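Local coordinates for WbbM protein (Klebsiella pneumoniae, PDB 6U4B), which is probably a bifunctional glycosyltransferase that polymerises O-antigen sugars and forms a trimer, at residues V29-S34 against E141-C146; Y86-N91 against D96-M101; A318-I323 against V351-A356; D578-I583 against M590-R595. All blocks are in the same frame, centred on the assembly; numbering follows the deposited sequence.

Contact 1. Residues V29-S34 against E141-C146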
# COMPACT_ATOMS: atom_id res chain seq x y z
N VAL A 29 -6.77 -48.35 -26.95
CA VAL A 29 -6.36 -47.30 -27.87
C VAL A 29 -6.54 -45.96 -27.18
O VAL A 29 -7.58 -45.70 -26.57
CB VAL A 29 -7.15 -47.34 -29.19
CG1 VAL A 29 -6.62 -46.31 -30.16
CG2 VAL A 29 -7.10 -48.74 -29.80
N LYS A 30 -5.52 -45.10 -27.27
CA LYS A 30 -5.60 -43.73 -26.80
C LYS A 30 -4.92 -42.84 -27.83
O LYS A 30 -3.72 -42.98 -28.08
CB LYS A 30 -4.94 -43.57 -25.42
CG LYS A 30 -5.75 -44.15 -24.28
CD LYS A 30 -4.99 -44.12 -22.97
CE LYS A 30 -5.63 -43.17 -21.97
NZ LYS A 30 -5.01 -43.29 -20.63
N ILE A 31 -5.69 -41.95 -28.44
CA ILE A 31 -5.19 -41.04 -29.47
C ILE A 31 -5.39 -39.62 -28.97
O ILE A 31 -6.46 -39.28 -28.46
CB ILE A 31 -5.90 -41.26 -30.81
CG1 ILE A 31 -5.79 -42.72 -31.24
CG2 ILE A 31 -5.31 -40.35 -31.88
CD1 ILE A 31 -6.63 -43.07 -32.45
N TYR A 32 -4.36 -38.79 -29.13
CA TYR A 32 -4.36 -37.43 -28.61
C TYR A 32 -4.43 -36.42 -29.75
O TYR A 32 -3.75 -36.57 -30.77
CB TYR A 32 -3.11 -37.18 -27.76
CG TYR A 32 -3.00 -38.13 -26.59
CD1 TYR A 32 -3.45 -37.76 -25.33
CD2 TYR A 32 -2.45 -39.40 -26.75
CE1 TYR A 32 -3.35 -38.63 -24.25
CE2 TYR A 32 -2.36 -40.27 -25.68
CZ TYR A 32 -2.81 -39.88 -24.44
OH TYR A 32 -2.71 -40.75 -23.38
N THR A 33 -5.26 -35.39 -29.57
CA THR A 33 -5.38 -34.31 -30.54
C THR A 33 -4.78 -33.03 -29.95
O THR A 33 -4.96 -32.74 -28.76
CB THR A 33 -6.84 -34.07 -30.94
OG1 THR A 33 -7.65 -33.94 -29.76
CG2 THR A 33 -7.35 -35.23 -31.78
N SER A 34 -4.08 -32.27 -30.79
CA SER A 34 -3.36 -31.08 -30.35
C SER A 34 -4.16 -29.83 -30.69
O SER A 34 -4.47 -29.58 -31.86
CB SER A 34 -1.98 -31.02 -31.00
OG SER A 34 -1.12 -32.02 -30.46
N GLU A 141 -15.14 -48.48 -31.70
CA GLU A 141 -15.31 -49.75 -32.41
C GLU A 141 -14.54 -49.77 -33.72
O GLU A 141 -13.84 -50.74 -34.02
CB GLU A 141 -16.80 -50.02 -32.66
CG GLU A 141 -17.58 -50.43 -31.43
CD GLU A 141 -18.59 -51.51 -31.73
OE1 GLU A 141 -18.18 -52.68 -31.90
OE2 GLU A 141 -19.80 -51.20 -31.82
N THR A 142 -14.67 -48.71 -34.53
CA THR A 142 -14.02 -48.70 -35.84
C THR A 142 -12.51 -48.58 -35.70
O THR A 142 -11.76 -49.18 -36.48
CB THR A 142 -14.58 -47.57 -36.69
OG1 THR A 142 -16.01 -47.68 -36.76
CG2 THR A 142 -14.01 -47.66 -38.10
N ILE A 143 -12.04 -47.80 -34.73
CA ILE A 143 -10.60 -47.64 -34.54
C ILE A 143 -9.98 -48.94 -34.01
O ILE A 143 -8.85 -49.28 -34.37
CB ILE A 143 -10.33 -46.45 -33.60
CG1 ILE A 143 -10.70 -45.14 -34.30
CG2 ILE A 143 -8.87 -46.42 -33.16
CD1 ILE A 143 -10.50 -43.90 -33.46
N GLN A 144 -10.72 -49.69 -33.19
CA GLN A 144 -10.18 -50.93 -32.64
C GLN A 144 -10.01 -52.00 -33.72
O GLN A 144 -8.99 -52.70 -33.76
CB GLN A 144 -11.07 -51.44 -31.52
CG GLN A 144 -10.82 -50.78 -30.17
CD GLN A 144 -10.14 -51.70 -29.19
OE1 GLN A 144 -10.51 -52.87 -29.06
NE2 GLN A 144 -9.13 -51.19 -28.49
N ARG A 145 -11.00 -52.14 -34.61
CA ARG A 145 -10.87 -53.11 -35.69
C ARG A 145 -9.80 -52.70 -36.70
O ARG A 145 -9.21 -53.56 -37.36
CB ARG A 145 -12.21 -53.30 -36.40
CG ARG A 145 -13.26 -54.07 -35.60
CD ARG A 145 -14.18 -54.87 -36.52
NE ARG A 145 -15.15 -55.67 -35.78
CZ ARG A 145 -15.89 -56.63 -36.32
NH1 ARG A 145 -15.78 -56.91 -37.61
NH2 ARG A 145 -16.75 -57.31 -35.57
N CYS A 146 -9.53 -51.40 -36.81
CA CYS A 146 -8.53 -50.95 -37.78
C CYS A 146 -7.11 -51.24 -37.31
O CYS A 146 -6.21 -51.41 -38.14
CB CYS A 146 -8.72 -49.46 -38.04
SG CYS A 146 -7.72 -48.78 -39.38

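Contact 2. Residues Y86-N91 against D96-M101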
# COMPACT_ATOMS: atom_id res chain seq x y z
N TYR A 86 5.86 -35.68 -26.26
CA TYR A 86 6.71 -35.75 -25.08
C TYR A 86 5.87 -35.90 -23.81
O TYR A 86 6.18 -36.73 -22.95
CB TYR A 86 7.59 -34.51 -24.99
CG TYR A 86 8.56 -34.51 -23.82
CD1 TYR A 86 8.18 -34.01 -22.58
CD2 TYR A 86 9.84 -35.02 -23.96
CE1 TYR A 86 9.06 -34.02 -21.51
CE2 TYR A 86 10.72 -35.04 -22.90
CZ TYR A 86 10.33 -34.54 -21.68
OH TYR A 86 11.21 -34.55 -20.62
N TRP A 87 4.81 -35.11 -23.69
CA TRP A 87 4.01 -35.12 -22.46
C TRP A 87 3.34 -36.47 -22.25
O TRP A 87 3.31 -36.98 -21.12
CB TRP A 87 2.96 -34.01 -22.50
CG TRP A 87 2.11 -33.96 -21.27
CD1 TRP A 87 2.38 -33.28 -20.11
CD2 TRP A 87 0.85 -34.61 -21.06
NE1 TRP A 87 1.37 -33.47 -19.20
CE2 TRP A 87 0.42 -34.29 -19.76
CE3 TRP A 87 0.05 -35.45 -21.85
CZ2 TRP A 87 -0.78 -34.76 -19.23
CZ3 TRP A 87 -1.14 -35.92 -21.33
CH2 TRP A 87 -1.54 -35.58 -20.03
N VAL A 88 2.80 -37.07 -23.31
CA VAL A 88 2.20 -38.39 -23.20
C VAL A 88 3.26 -39.42 -22.84
O VAL A 88 3.05 -40.29 -21.98
CB VAL A 88 1.48 -38.77 -24.50
CG1 VAL A 88 0.98 -40.20 -24.45
CG2 VAL A 88 0.32 -37.82 -24.77
N TRP A 89 4.43 -39.33 -23.47
CA TRP A 89 5.53 -40.26 -23.22
C TRP A 89 5.92 -40.27 -21.74
O TRP A 89 6.11 -41.34 -21.16
CB TRP A 89 6.72 -39.89 -24.10
CG TRP A 89 7.99 -40.64 -23.82
CD1 TRP A 89 8.11 -41.94 -23.43
CD2 TRP A 89 9.32 -40.12 -23.92
NE1 TRP A 89 9.44 -42.26 -23.28
CE2 TRP A 89 10.20 -41.16 -23.58
CE3 TRP A 89 9.85 -38.87 -24.26
CZ2 TRP A 89 11.59 -41.00 -23.57
CZ3 TRP A 89 11.23 -38.71 -24.26
CH2 TRP A 89 12.08 -39.77 -23.91
N LYS A 90 6.02 -39.10 -21.13
CA LYS A 90 6.56 -38.99 -19.78
C LYS A 90 5.52 -39.11 -18.68
O LYS A 90 5.87 -39.45 -17.54
CB LYS A 90 7.30 -37.66 -19.61
CG LYS A 90 8.58 -37.55 -20.42
CD LYS A 90 9.54 -38.67 -20.06
CE LYS A 90 10.89 -38.47 -20.72
NZ LYS A 90 11.83 -39.58 -20.40
N ASN A 91 4.24 -38.85 -18.97
CA ASN A 91 3.25 -38.70 -17.92
C ASN A 91 2.03 -39.61 -18.04
O ASN A 91 1.37 -39.85 -17.02
CB ASN A 91 2.76 -37.24 -17.86
CG ASN A 91 3.90 -36.25 -17.73
OD1 ASN A 91 4.47 -36.07 -16.65
ND2 ASN A 91 4.25 -35.60 -18.84
N ASP A 96 -2.51 -49.90 -25.19
CA ASP A 96 -1.84 -50.83 -26.10
C ASP A 96 -1.45 -50.15 -27.40
O ASP A 96 -0.48 -50.54 -28.05
CB ASP A 96 -2.74 -52.03 -26.38
CG ASP A 96 -3.05 -52.83 -25.13
OD1 ASP A 96 -2.17 -52.93 -24.25
OD2 ASP A 96 -4.18 -53.36 -25.02
N TYR A 97 -2.20 -49.12 -27.81
CA TYR A 97 -1.89 -48.32 -28.98
C TYR A 97 -1.94 -46.85 -28.61
O TYR A 97 -2.90 -46.41 -27.97
CB TYR A 97 -2.86 -48.62 -30.13
CG TYR A 97 -2.59 -49.94 -30.83
CD1 TYR A 97 -1.92 -49.98 -32.04
CD2 TYR A 97 -3.02 -51.14 -30.27
CE1 TYR A 97 -1.67 -51.18 -32.68
CE2 TYR A 97 -2.78 -52.34 -30.90
CZ TYR A 97 -2.10 -52.36 -32.11
OH TYR A 97 -1.86 -53.56 -32.74
N VAL A 98 -0.92 -46.10 -29.01
CA VAL A 98 -0.81 -44.67 -28.71
C VAL A 98 -0.76 -43.92 -30.04
O VAL A 98 0.02 -44.28 -30.93
CB VAL A 98 0.42 -44.36 -27.85
CG1 VAL A 98 0.54 -42.86 -27.60
CG2 VAL A 98 0.35 -45.11 -26.52
N GLY A 99 -1.57 -42.87 -30.16
CA GLY A 99 -1.70 -42.16 -31.41
C GLY A 99 -1.80 -40.66 -31.20
O GLY A 99 -2.05 -40.17 -30.10
N PHE A 100 -1.60 -39.93 -32.30
CA PHE A 100 -1.65 -38.48 -32.30
C PHE A 100 -2.24 -37.99 -33.61
O PHE A 100 -1.87 -38.47 -34.69
CB PHE A 100 -0.25 -37.87 -32.11
CG PHE A 100 0.43 -38.30 -30.85
CD1 PHE A 100 1.24 -39.42 -30.84
CD2 PHE A 100 0.26 -37.60 -29.67
CE1 PHE A 100 1.87 -39.83 -29.68
CE2 PHE A 100 0.88 -37.99 -28.51
CZ PHE A 100 1.69 -39.11 -28.51
N MET A 101 -3.17 -37.05 -33.51
CA MET A 101 -3.79 -36.42 -34.67
C MET A 101 -3.86 -34.92 -34.43
O MET A 101 -3.72 -34.44 -33.30
CB MET A 101 -5.19 -36.99 -34.94
CG MET A 101 -5.21 -38.49 -35.20
SD MET A 101 -6.80 -39.16 -35.75
CE MET A 101 -7.82 -38.86 -34.31

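Contact 3. Residues A318-I323 against V351-A356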
# COMPACT_ATOMS: atom_id res chain seq x y z
N ALA A 318 -9.76 -3.68 -10.92
CA ALA A 318 -10.37 -3.13 -9.71
C ALA A 318 -11.49 -4.02 -9.20
O ALA A 318 -11.60 -4.27 -7.99
CB ALA A 318 -10.89 -1.72 -9.99
N LEU A 319 -12.32 -4.53 -10.12
CA LEU A 319 -13.41 -5.43 -9.72
C LEU A 319 -12.86 -6.69 -9.07
O LEU A 319 -13.28 -7.06 -7.97
CB LEU A 319 -14.26 -5.78 -10.94
CG LEU A 319 -15.32 -6.87 -10.74
CD1 LEU A 319 -16.31 -6.50 -9.64
CD2 LEU A 319 -16.04 -7.16 -12.05
N ILE A 320 -11.93 -7.37 -9.74
CA ILE A 320 -11.37 -8.61 -9.21
C ILE A 320 -10.70 -8.36 -7.87
O ILE A 320 -10.82 -9.16 -6.93
CB ILE A 320 -10.41 -9.24 -10.23
CG1 ILE A 320 -11.19 -9.83 -11.41
CG2 ILE A 320 -9.54 -10.31 -9.57
CD1 ILE A 320 -10.33 -10.26 -12.57
N ASN A 321 -9.98 -7.24 -7.75
CA ASN A 321 -9.38 -6.90 -6.47
C ASN A 321 -10.45 -6.67 -5.40
O ASN A 321 -10.28 -7.08 -4.25
CB ASN A 321 -8.49 -5.67 -6.61
CG ASN A 321 -7.16 -5.84 -5.91
OD1 ASN A 321 -6.76 -6.95 -5.58
ND2 ASN A 321 -6.47 -4.73 -5.67
N SER A 322 -11.57 -6.04 -5.78
CA SER A 322 -12.65 -5.85 -4.81
C SER A 322 -13.26 -7.18 -4.40
O SER A 322 -13.65 -7.36 -3.24
CB SER A 322 -13.72 -4.92 -5.39
OG SER A 322 -14.64 -5.61 -6.23
N ILE A 323 -13.35 -8.13 -5.34
CA ILE A 323 -13.87 -9.45 -5.00
C ILE A 323 -12.95 -10.14 -4.01
O ILE A 323 -13.40 -10.76 -3.04
CB ILE A 323 -14.06 -10.29 -6.28
CG1 ILE A 323 -15.12 -9.66 -7.18
CG2 ILE A 323 -14.44 -11.73 -5.93
CD1 ILE A 323 -15.28 -10.35 -8.52
N VAL A 351 -3.88 -12.11 -13.21
CA VAL A 351 -3.63 -13.34 -12.46
C VAL A 351 -2.80 -13.04 -11.22
O VAL A 351 -3.04 -13.60 -10.15
CB VAL A 351 -2.95 -14.38 -13.36
CG1 VAL A 351 -2.50 -15.58 -12.54
CG2 VAL A 351 -3.90 -14.82 -14.47
N ASN A 352 -1.82 -12.14 -11.34
CA ASN A 352 -0.97 -11.79 -10.21
C ASN A 352 -1.75 -11.22 -9.04
O ASN A 352 -1.24 -11.21 -7.91
CB ASN A 352 0.12 -10.81 -10.65
CG ASN A 352 1.15 -11.44 -11.55
OD1 ASN A 352 1.26 -12.67 -11.62
ND2 ASN A 352 1.92 -10.61 -12.25
N LEU A 353 -2.97 -10.73 -9.27
CA LEU A 353 -3.82 -10.30 -8.17
C LEU A 353 -4.27 -11.47 -7.30
O LEU A 353 -4.59 -11.26 -6.13
CB LEU A 353 -5.06 -9.58 -8.71
CG LEU A 353 -4.87 -8.30 -9.54
CD1 LEU A 353 -6.18 -7.89 -10.19
CD2 LEU A 353 -4.31 -7.18 -8.68
N THR A 354 -4.28 -12.69 -7.84
CA THR A 354 -4.77 -13.86 -7.13
C THR A 354 -3.66 -14.74 -6.60
O THR A 354 -3.95 -15.76 -5.96
CB THR A 354 -5.68 -14.69 -8.05
OG1 THR A 354 -4.89 -15.28 -9.09
CG2 THR A 354 -6.76 -13.82 -8.67
N SER A 355 -2.40 -14.38 -6.84
CA SER A 355 -1.29 -15.29 -6.54
C SER A 355 -1.16 -15.56 -5.05
O SER A 355 -0.85 -16.69 -4.64
CB SER A 355 0.01 -14.72 -7.10
OG SER A 355 -0.04 -14.64 -8.51
N ALA A 356 -1.40 -14.56 -4.22
CA ALA A 356 -1.28 -14.73 -2.77
C ALA A 356 -2.52 -15.34 -2.14
O ALA A 356 -2.56 -15.48 -0.91
CB ALA A 356 -0.99 -13.38 -2.11
O HOH W 1 -4.66 -8.58 -5.05

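Contact 4. Residues D578-I583 against M590-R595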
# COMPACT_ATOMS: atom_id res chain seq x y z
N ASP A 578 -14.19 4.39 -3.82
CA ASP A 578 -14.38 2.94 -3.80
C ASP A 578 -13.65 2.27 -4.96
O ASP A 578 -13.23 1.11 -4.84
CB ASP A 578 -15.87 2.61 -3.86
CG ASP A 578 -16.63 3.19 -2.69
OD1 ASP A 578 -16.67 2.54 -1.63
OD2 ASP A 578 -17.17 4.30 -2.84
N PHE A 579 -13.52 2.96 -6.09
CA PHE A 579 -12.79 2.41 -7.22
C PHE A 579 -11.28 2.52 -7.00
O PHE A 579 -10.54 1.55 -7.19
CB PHE A 579 -13.20 3.12 -8.50
CG PHE A 579 -12.35 2.77 -9.69
CD1 PHE A 579 -12.60 1.62 -10.42
CD2 PHE A 579 -11.30 3.59 -10.07
CE1 PHE A 579 -11.81 1.30 -11.51
CE2 PHE A 579 -10.52 3.28 -11.16
CZ PHE A 579 -10.77 2.13 -11.88
N ILE A 580 -10.81 3.71 -6.61
CA ILE A 580 -9.39 3.93 -6.38
C ILE A 580 -8.86 2.97 -5.32
O ILE A 580 -7.77 2.41 -5.46
CB ILE A 580 -9.14 5.40 -5.97
CG1 ILE A 580 -9.38 6.32 -7.17
CG2 ILE A 580 -7.74 5.58 -5.41
CD1 ILE A 580 -8.49 6.02 -8.36
N GLU A 581 -9.65 2.76 -4.26
CA GLU A 581 -9.27 1.83 -3.20
C GLU A 581 -8.83 0.48 -3.74
O GLU A 581 -7.89 -0.13 -3.22
CB GLU A 581 -10.45 1.66 -2.24
CG GLU A 581 -10.24 0.69 -1.10
CD GLU A 581 -11.55 0.34 -0.41
OE1 GLU A 581 -11.84 -0.87 -0.24
OE2 GLU A 581 -12.30 1.27 -0.05
N ASN A 582 -9.48 0.01 -4.81
CA ASN A 582 -9.18 -1.31 -5.36
C ASN A 582 -8.16 -1.27 -6.48
O ASN A 582 -7.63 -2.33 -6.85
CB ASN A 582 -10.47 -1.96 -5.85
CG ASN A 582 -11.42 -2.29 -4.72
OD1 ASN A 582 -11.13 -3.16 -3.89
ND2 ASN A 582 -12.55 -1.60 -4.66
N ILE A 583 -7.86 -0.10 -7.04
CA ILE A 583 -6.83 0.01 -8.06
C ILE A 583 -5.50 0.49 -7.49
O ILE A 583 -4.47 0.36 -8.16
CB ILE A 583 -7.28 0.94 -9.21
CG1 ILE A 583 -6.74 0.44 -10.55
CG2 ILE A 583 -6.85 2.38 -8.95
CD1 ILE A 583 -7.27 -0.92 -10.94
N MET A 590 -0.31 3.82 -11.39
CA MET A 590 0.26 4.98 -12.06
C MET A 590 -0.38 5.23 -13.42
O MET A 590 -0.31 6.36 -13.93
CB MET A 590 1.77 4.82 -12.23
CG MET A 590 2.21 3.50 -12.82
SD MET A 590 3.87 3.57 -13.53
CE MET A 590 3.48 3.72 -15.27
N GLU A 591 -1.01 4.22 -14.02
CA GLU A 591 -1.74 4.44 -15.27
C GLU A 591 -2.89 5.41 -15.07
O GLU A 591 -3.20 6.21 -15.96
CB GLU A 591 -2.27 3.11 -15.82
CG GLU A 591 -1.29 2.30 -16.63
CD GLU A 591 -2.00 1.23 -17.45
OE1 GLU A 591 -3.04 1.53 -18.05
OE2 GLU A 591 -1.51 0.08 -17.47
N ILE A 592 -3.53 5.36 -13.90
CA ILE A 592 -4.72 6.17 -13.67
C ILE A 592 -4.39 7.66 -13.68
O ILE A 592 -5.21 8.48 -14.10
CB ILE A 592 -5.40 5.76 -12.35
CG1 ILE A 592 -5.64 4.25 -12.32
CG2 ILE A 592 -6.72 6.49 -12.16
CD1 ILE A 592 -6.41 3.73 -13.52
N TYR A 593 -3.19 8.03 -13.24
CA TYR A 593 -2.83 9.44 -13.19
C TYR A 593 -2.69 10.02 -14.59
O TYR A 593 -3.28 11.06 -14.92
CB TYR A 593 -1.54 9.65 -12.40
CG TYR A 593 -1.58 9.16 -10.96
CD1 TYR A 593 -0.45 9.23 -10.16
CD2 TYR A 593 -2.73 8.62 -10.40
CE1 TYR A 593 -0.46 8.79 -8.86
CE2 TYR A 593 -2.76 8.17 -9.10
CZ TYR A 593 -1.61 8.26 -8.33
OH TYR A 593 -1.62 7.82 -7.02
N LYS A 594 -1.90 9.35 -15.44
CA LYS A 594 -1.74 9.81 -16.82
C LYS A 594 -3.06 9.71 -17.59
O LYS A 594 -3.39 10.61 -18.37
CB LYS A 594 -0.65 9.00 -17.51
CG LYS A 594 0.62 8.84 -16.69
CD LYS A 594 1.66 8.01 -17.44
CE LYS A 594 2.94 7.86 -16.63
NZ LYS A 594 2.75 7.08 -15.38
N ARG A 595 -3.81 8.64 -17.37
CA ARG A 595 -5.10 8.47 -18.03
C ARG A 595 -6.13 9.48 -17.54
O ARG A 595 -7.13 9.72 -18.24
CB ARG A 595 -5.61 7.04 -17.83
CG ARG A 595 -6.82 6.65 -18.67
CD ARG A 595 -6.96 5.14 -18.77
NE ARG A 595 -8.18 4.74 -19.46
CZ ARG A 595 -8.41 3.51 -19.92
NH1 ARG A 595 -7.50 2.56 -19.77
NH2 ARG A 595 -9.55 3.24 -20.54

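Contact 1. Residues V29-S34 against E141-C146
The flat group that meets the strand is the carboxamide of Q144, whose amide nitrogen comes up to a V29 methyl: NE2 of Q144 lies 3.4 Å from CG2 of V29. The two side chains run past each other in opposite directions, and the same NE2 makes a weak hydrogen bond to the backbone O of N27, just before the strand. This is helix-on-sheet packing in the α/β domain of the DUF4422 family. Strand 29-35 has parallel neighbours on both flanks, strands 47-51 and 97-102, and helix 140-146 lies across one face. The short axes meet at 109°, so the helix runs across the strand and meets it at few residues.

Alternation along the strand decides which side chains take part. V29 and I31 direct their CB atoms at the helix, whereas K30 and Y32 belong to the other face, where the Y32 hydroxyl bonds E92 and its ring packs on V88. β-branched V29 and I31 suit the extended strand, and on this buried face their methyls fill the layer under the helix. I143 is the helix's apolar counterpart, and it also touches I46 and F109. Q144, partly exposed, covers the margin with an aliphatic stem and a polar end, its chain bent at chi2 (-108°) to bring the amide over to V29.

CG2 of I143 stands anti to the backbone N and comes within 3.8 Å of CG1 of V29. The I31 and I143 side chains reach toward each other tip to tip, with CD1 of I31 4.1 Å from CD1 of I143.

Contact 2. Residues Y86-N91 against D96-M101
V88 lies against the outer rim of the F100 ring: its CG2 methyl approaches the edge near the ring plane, 3.8 Å from CE2 of F100, while its CB is 4.0 Å from CZ of the same ring. The other methyl turns to the strand's second apolar residue, CG1 of V88 standing 4.1 Å from CG1 of V98. It is CG1 that stands anti to the backbone N (chi1 174°), and this rotation sends it to V98 while CG2 stays at the ring. A short branched residue is enough at this position because the long F100 side chain reaches across from the strand to meet it.

V98 and F100 point to the helix and G99 between them bears no side chain, while Y97 and M101 belong to the opposite face of the sheet. On the helix, the N91 amide turns back on its own backbone. ND2 of N91 donates to O of W87 over 2.8 Å, on a lone pair in the carbonyl plane, so that this oxygen serves both the N91 backbone N and its side chain. The same ND2 also bonds O of D70.

Helix 82-91 belongs to a β-α-β crossover that joins strand 47-51 to strand 97-102, two strands parallel to strand 29-35, which lies between them. F216 of antiparallel strand 216-219 meets F100, and F223 of helix 220-240 touches V98.

Contact 3. Residues A318-I323 against V351-A356
L353 is forked over I320 and N321, and the two halves of the contact differ in character. On the buried side CD1 of L353 meets CG2 of I320 at 4.2 Å, the side chains crossing at about a right angle. I320 directs its CB at L353, and its CG2 is anti to the backbone N, which puts that methyl on the approach. Leucine suits the facing position because its branched end is broad enough to cover both neighbours, and it also touches T586 and W588.

The other half is polar and wetter. CD2 of L353 lies 4.0 Å from OD1 of N321, a van der Waals contact of a methyl with the amide oxygen. The polar link is a water, which donates to OD1 of N321 at 2.7 Å and to the backbone O of L353 at 2.9 Å. N321 is partly exposed, and its amide is held from both ends: OD1 takes the water while ND2 donates to O of N582. That double hold goes with an unusual chi1 of -135°, well away from a staggered value.

Helices 313-325 and 344-352 are the connections of successive β-α-β units in the GT8-family domain, linking the parallel strands 302-309, 333-340 and 360-366. Helix 313-325 meets the C-terminal end region of helix 344-352, at L353. A metal region is near, the side chain of N321 being about 6 Å from that of N585, a ligand of a second magnesium ion that is not bound to this chain here.

Away from L353, OG of S322 donates to O of L319 at 2.6 Å on a lone pair in the carbonyl plane, and it also bonds N of V411 in strand 409-411.

Contact 4. Residues D578-I583 against M590-R595
I583, in the last turn of helix 576-583, comes nearest to I592 of helix 589-596, with CA atoms 8.6 Å apart; in that turn the amides of N582 and I583 reach back three residues, to O of F579 and O of I580, as in a 3-10 turn. These are two consecutive helices near the C terminus, joined by a short turn and steeply inclined to each other.

I592 carries the second helix's share of the contact and touches two isoleucines one turn apart on the first. CG1 of I592 is 4.0 Å from CG2 of I583, while CG2 of I592 is 4.2 Å from CD1 of I580. The two branches leave CB in different directions, CG2 anti to the backbone N and CG1 beside it (chi1 -52°). The CB of I580 does not face the other helix; its chain turns at chi2 (-59°), and CD1 at the end makes the contact. Isoleucine suits I592 because it offers both a CG2 methyl and a longer CG1-CD1 arm, one for I580 and one for I583. I583 and I592 are buried, with I580 at the margin.

Charged residues keep to the flanks: D578 bridges to K412, E581 to R325 and E591 to R349, linking the helix pair to the rest of the domain. M590 packs on Y576 of the second subunit and Y593 on M590 of the third, so the second helix also takes part in the trimer interface. The turn between the helices holds N585 of the second magnesium site.

The carbon-to-carbon contacts of the seam include no directional bond, so it rests on dispersion and the burial of apolar surface.

In the fold
From the N terminus, strand 29-35 opens the loop that contact 1 closes at helix 140-146, some hundred residues on. Contact 2 is nested inside it, tying helix 82-91 to the strand that soon follows. The two share a sheet: strands 29-35 and 97-102 are neighbours, and their backbones probably bond between Y32 and both G99 and M101. Contacts 3 and 4 come later, in series and without crossing. Contact 3 joins helix 313-325 to the C-terminal end region of helix 344-352 in the GT8-family domain. Contact 4 packs the last two helices, 576-583 and 589-596, together, and it touches contact 3 where A318 packs on F579. Centres of contacts 1 and 4 lie 54 Å apart, on opposite sides of the chain's centre.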